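Local structure of putative nucleotidyltransferase (Sulfolobus solfataricus P2, 2RFF) at residues A[35-40]-A[56-61]; A[31-36]-A[100-105]. The protein is a putative nucleotidyltransferase, probably transferring a nucleoside monophosphate group from a nucleotide to an acceptor. All coordinates share one frame; numbering follows the deposited sequence.

Interaction 1: residues A[35-40]-A[56-61]; sequences EVYIFG and LFVFKG
Y37 stands beside L56 on one face of this antiparallel strand pair, the two side chains pointing the same way, with Y37 CD1 4.0 Å from L56 CD2. With CG anti to the carbonyl carbon (chi1 -64°), the ring also takes V58 CG2 at its edge, near the ring plane and 4.0 Å from Y37 CD1. The Y37 hydroxyl then donates to E35 OE1 at 2.6 Å, coming from above the carboxylate plane; K92 makes a salt bridge to the same oxygen. An alanine in place of Y37 would probably leave E35 OE1 without its hydroxyl donor and open a gap beside L56 CD2 and V58 CG2. F39 takes the crowded position (chi1 70°); L56 N lies in plane at the edge of its ring, and F39 CD1 packs on L56 CB at 3.8 Å. On the other face, V36 CG2 touches F57 CD1 at 4.0 Å, and V23, I22 and V26 of helix 6-29 pack onto this pair. Four backbone bonds, two each in the pairs E35-V58 and Y37-L56, fix the register. The chemistry is thus apolar against the helix and mixed on the Y37 face, in a strand leading to G40, N-cap of the next helix, consistent with the glycine-serine motif of nucleotidyltransferases.

Interaction 2: residues A[31-36]-A[100-105]; sequences PNLEEV and LFWKRE. With EDO (1,2-ethanediol), chain B.
K103 NZ is gripped by two carboxylates of the facing strand, E34 OE2 and E35 OE2, each 2.7 Å away and each offering its anti lone pair. The lysine runs extended beside E35 and bends only at its last torsion (chi4 68°), which sets NZ between the two acids; E105 OE1 adds a long salt bridge. E34 OE2 and E105 OE1 lie just 2.6 Å apart, so one of these acids probably holds a proton, with K103 likely to ease the crowding of negative charge. E105 OE2 also accepts from O1 of a bound ethanediol, probably left by the crystallisation liquor.

Next along the chain from K103, R104 folds back, bent at chi2 and chi3, and turns a guanidinium face to the edge of the W102 ring, W102 CH2 sitting over the guanidinium centre 3.6 Å above its plane. R104 NE and NH2 make only weak bonds to L33 O; NH2 has a stronger acceptor in A27 O, and a water in the guanidinium plane links NE to the carbonyls of P31 and L33. W102 CZ3 also packs on L33 CD2 at 3.8 Å. V36 O accepts from both F101 N (2.8 Å) and W102 N (3.1 Å), which makes a classic beta bulge on strand 98-103. W102 packs on A27 and F101 on L16 and A19 of helix 6-29, while strand 33-39 lies between strands 53-59 and 98-103, and strand 107-108 follows as the edge.

Overall arrangement
Both interactions use strand 33-39, each on one of its two edges: 56-61 pairs with it in interaction 1 and 100-105 in interaction 2, both antiparallel. E35 and V36 belong to both, and the classic bulge of E34 and E35 facing V58 lies where they meet. Interaction 1 is the more buried, near the centre of the chain, and its side-chain contacts are mostly apolar. Interaction 2 lies farther out and is only partly buried; there a salt-bridge network, an arginine packed on the edge of an indole and a bound water occupy the strand ends. The E35 carboxylate joins the two chemistries, with Y37 and K92 on OE1 and K103 on OE2.

Interaction 1: residues A[35-40]-A[56-61]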
# COMPACT_ATOMS: atom_id res chain seq x y z
N GLU A 35 -3.55 -0.84 9.15
CA GLU A 35 -2.19 -0.72 8.64
C GLU A 35 -2.23 -0.75 7.14
O GLU A 35 -3.12 -1.37 6.55
CB GLU A 35 -1.27 -1.87 9.11
CG GLU A 35 -0.94 -1.85 10.60
CD GLU A 35 -0.30 -3.08 11.17
OE1 GLU A 35 -0.03 -4.08 10.48
OE2 GLU A 35 -0.02 -3.01 12.37
N VAL A 36 -1.24 -0.10 6.55
CA VAL A 36 -1.00 -0.21 5.11
C VAL A 36 0.49 -0.47 4.93
O VAL A 36 1.33 0.17 5.57
CB VAL A 36 -1.44 1.03 4.32
CG1 VAL A 36 -1.06 0.97 2.79
CG2 VAL A 36 -2.92 1.25 4.47
N TYR A 37 0.79 -1.38 4.03
CA TYR A 37 2.16 -1.69 3.66
C TYR A 37 2.35 -1.44 2.15
O TYR A 37 1.40 -1.54 1.35
CB TYR A 37 2.50 -3.15 3.97
CG TYR A 37 2.47 -3.51 5.43
CD1 TYR A 37 1.27 -3.78 6.08
CD2 TYR A 37 3.66 -3.57 6.18
CE1 TYR A 37 1.25 -4.19 7.45
CE2 TYR A 37 3.64 -3.95 7.53
CZ TYR A 37 2.41 -4.20 8.16
OH TYR A 37 2.31 -4.57 9.46
N ILE A 38 3.59 -1.11 1.80
CA ILE A 38 4.05 -1.18 0.42
C ILE A 38 4.73 -2.56 0.29
O ILE A 38 5.50 -2.98 1.18
CB ILE A 38 5.04 -0.07 0.05
CG1 ILE A 38 4.45 1.30 0.38
CG2 ILE A 38 5.47 -0.21 -1.43
CD1 ILE A 38 3.05 1.55 -0.18
N PHE A 39 4.37 -3.33 -0.73
CA PHE A 39 5.02 -4.58 -1.05
C PHE A 39 5.53 -4.52 -2.47
O PHE A 39 5.48 -3.46 -3.11
CB PHE A 39 4.11 -5.80 -0.75
CG PHE A 39 2.91 -5.97 -1.67
CD1 PHE A 39 1.73 -5.31 -1.42
CD2 PHE A 39 2.94 -6.90 -2.69
CE1 PHE A 39 0.60 -5.50 -2.26
CE2 PHE A 39 1.81 -7.13 -3.50
CZ PHE A 39 0.65 -6.42 -3.30
N GLY A 40 6.11 -5.61 -2.93
CA GLY A 40 6.62 -5.68 -4.28
C GLY A 40 7.93 -4.96 -4.47
O GLY A 40 8.63 -4.64 -3.51
N LEU A 56 -0.72 -2.95 0.19
CA LEU A 56 -1.43 -3.92 1.02
C LEU A 56 -2.25 -3.16 2.06
O LEU A 56 -1.67 -2.48 2.91
CB LEU A 56 -0.47 -4.90 1.71
CG LEU A 56 -1.10 -5.76 2.80
CD1 LEU A 56 -2.25 -6.59 2.23
CD2 LEU A 56 -0.04 -6.58 3.51
N PHE A 57 -3.57 -3.27 1.98
CA PHE A 57 -4.46 -2.66 2.97
C PHE A 57 -4.79 -3.74 4.00
O PHE A 57 -5.28 -4.81 3.62
CB PHE A 57 -5.74 -2.17 2.31
CG PHE A 57 -5.57 -1.15 1.27
CD1 PHE A 57 -5.55 0.17 1.63
CD2 PHE A 57 -5.44 -1.50 -0.06
CE1 PHE A 57 -5.43 1.16 0.69
CE2 PHE A 57 -5.34 -0.49 -1.03
CZ PHE A 57 -5.31 0.82 -0.66
N VAL A 58 -4.64 -3.41 5.27
CA VAL A 58 -4.85 -4.36 6.39
C VAL A 58 -5.95 -3.81 7.28
O VAL A 58 -5.80 -2.74 7.83
CB VAL A 58 -3.59 -4.70 7.24
CG1 VAL A 58 -3.89 -5.77 8.34
CG2 VAL A 58 -2.51 -5.16 6.32
N PHE A 59 -7.08 -4.51 7.33
CA PHE A 59 -8.27 -4.10 8.08
C PHE A 59 -8.54 -5.01 9.24
O PHE A 59 -8.25 -6.18 9.17
CB PHE A 59 -9.54 -4.17 7.21
CG PHE A 59 -9.59 -3.20 6.05
CD1 PHE A 59 -8.99 -3.50 4.84
CD2 PHE A 59 -10.34 -2.02 6.12
CE1 PHE A 59 -9.10 -2.61 3.72
CE2 PHE A 59 -10.42 -1.12 5.04
CZ PHE A 59 -9.80 -1.43 3.85
N LYS A 60 -9.12 -4.46 10.30
CA LYS A 60 -9.59 -5.28 11.43
C LYS A 60 -10.98 -5.81 11.11
O LYS A 60 -11.76 -5.15 10.46
CB LYS A 60 -9.63 -4.47 12.73
CG LYS A 60 -8.26 -3.94 13.08
CD LYS A 60 -8.07 -3.53 14.53
CE LYS A 60 -8.48 -2.13 14.82
NZ LYS A 60 -8.12 -1.75 16.26
N GLY A 61 -11.26 -7.04 11.54
CA GLY A 61 -12.59 -7.63 11.48
C GLY A 61 -13.17 -7.99 10.13
O GLY A 61 -14.40 -7.97 9.97

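Interaction 2: residues A[31-36]-A[100-105]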
# COMPACT_ATOMS: atom_id res chain seq x y z
N PRO A 31 -13.03 3.15 9.51
CA PRO A 31 -12.43 3.17 10.84
C PRO A 31 -11.62 1.92 11.16
O PRO A 31 -10.68 2.02 11.93
CB PRO A 31 -13.65 3.30 11.78
CG PRO A 31 -14.68 3.95 10.97
CD PRO A 31 -14.49 3.38 9.60
N ASN A 32 -11.97 0.78 10.55
CA ASN A 32 -11.27 -0.51 10.74
C ASN A 32 -9.99 -0.71 9.90
O ASN A 32 -9.32 -1.72 10.05
CB ASN A 32 -12.20 -1.72 10.61
CG ASN A 32 -12.88 -1.85 9.24
OD1 ASN A 32 -13.19 -0.83 8.61
ND2 ASN A 32 -13.16 -3.07 8.79
N LEU A 33 -9.63 0.23 9.02
CA LEU A 33 -8.32 0.18 8.34
C LEU A 33 -7.30 0.41 9.45
O LEU A 33 -7.36 1.40 10.17
CB LEU A 33 -8.15 1.26 7.28
CG LEU A 33 -6.80 1.10 6.54
CD1 LEU A 33 -6.81 -0.07 5.57
CD2 LEU A 33 -6.51 2.36 5.79
N GLU A 34 -6.36 -0.53 9.59
CA GLU A 34 -5.39 -0.50 10.68
C GLU A 34 -3.96 -0.23 10.25
O GLU A 34 -3.23 0.47 10.95
CB GLU A 34 -5.50 -1.78 11.53
CG GLU A 34 -4.49 -1.94 12.62
CD GLU A 34 -4.43 -0.77 13.61
OE1 GLU A 34 -5.41 -0.02 13.76
OE2 GLU A 34 -3.37 -0.63 14.28
N GLU A 35 -3.55 -0.84 9.15
CA GLU A 35 -2.19 -0.72 8.64
C GLU A 35 -2.23 -0.75 7.14
O GLU A 35 -3.12 -1.37 6.55
CB GLU A 35 -1.27 -1.87 9.11
CG GLU A 35 -0.94 -1.85 10.60
CD GLU A 35 -0.30 -3.08 11.17
OE1 GLU A 35 -0.03 -4.08 10.48
OE2 GLU A 35 -0.02 -3.01 12.37
N VAL A 36 -1.24 -0.10 6.55
CA VAL A 36 -1.00 -0.21 5.11
C VAL A 36 0.49 -0.47 4.93
O VAL A 36 1.33 0.17 5.57
CB VAL A 36 -1.44 1.03 4.32
CG1 VAL A 36 -1.06 0.97 2.79
CG2 VAL A 36 -2.92 1.25 4.47
N LEU A 100 6.17 -1.02 6.22
CA LEU A 100 5.07 -0.34 6.88
C LEU A 100 5.01 1.12 6.37
O LEU A 100 5.94 1.91 6.46
CB LEU A 100 5.18 -0.43 8.40
CG LEU A 100 4.00 0.14 9.19
CD1 LEU A 100 2.77 -0.72 9.08
CD2 LEU A 100 4.39 0.29 10.68
N PHE A 101 3.84 1.46 5.85
CA PHE A 101 3.62 2.75 5.22
C PHE A 101 2.79 3.64 6.12
O PHE A 101 3.02 4.84 6.17
CB PHE A 101 2.91 2.51 3.88
CG PHE A 101 2.75 3.74 3.00
CD1 PHE A 101 3.88 4.34 2.45
CD2 PHE A 101 1.48 4.21 2.68
CE1 PHE A 101 3.73 5.43 1.61
CE2 PHE A 101 1.33 5.33 1.84
CZ PHE A 101 2.45 5.96 1.33
N TRP A 102 1.78 3.05 6.76
CA TRP A 102 0.84 3.77 7.58
C TRP A 102 0.28 2.80 8.61
O TRP A 102 0.15 1.58 8.38
CB TRP A 102 -0.27 4.34 6.68
CG TRP A 102 -1.41 5.05 7.37
CD1 TRP A 102 -1.53 6.39 7.60
CD2 TRP A 102 -2.57 4.44 7.96
NE1 TRP A 102 -2.71 6.67 8.25
CE2 TRP A 102 -3.36 5.48 8.51
CE3 TRP A 102 -3.02 3.11 8.07
CZ2 TRP A 102 -4.59 5.24 9.15
CZ3 TRP A 102 -4.23 2.86 8.74
CH2 TRP A 102 -5.01 3.92 9.25
N LYS A 103 -0.03 3.36 9.77
CA LYS A 103 -0.70 2.62 10.84
C LYS A 103 -1.61 3.61 11.55
O LYS A 103 -1.23 4.75 11.77
CB LYS A 103 0.29 1.96 11.80
CG LYS A 103 -0.38 1.15 12.89
CD LYS A 103 0.65 0.33 13.59
CE LYS A 103 0.11 -0.40 14.78
NZ LYS A 103 -0.84 -1.44 14.42
N ARG A 104 -2.81 3.19 11.91
CA ARG A 104 -3.73 4.10 12.56
C ARG A 104 -3.08 4.87 13.74
O ARG A 104 -3.22 6.11 13.77
CB ARG A 104 -5.00 3.36 13.01
CG ARG A 104 -6.05 4.19 13.69
CD ARG A 104 -6.76 5.12 12.76
NE ARG A 104 -7.57 4.42 11.76
CZ ARG A 104 -8.16 5.00 10.70
NH1 ARG A 104 -8.03 6.28 10.46
NH2 ARG A 104 -8.86 4.25 9.86
N GLU A 105 -2.35 4.17 14.60
CA GLU A 105 -1.72 4.75 15.81
C GLU A 105 -0.40 5.48 15.52
O GLU A 105 0.15 6.11 16.43
CB GLU A 105 -1.54 3.70 16.89
CG GLU A 105 -2.86 3.04 17.34
CD GLU A 105 -3.36 1.90 16.45
OE1 GLU A 105 -2.72 1.59 15.40
OE2 GLU A 105 -4.39 1.29 16.82
C1 EDO B . -6.43 3.16 19.06
O1 EDO B . -5.95 1.81 18.93
C2 EDO B . -6.67 3.72 17.67
O2 EDO B . -7.87 3.22 17.07
O HOH W 1 -8.08 1.50 12.93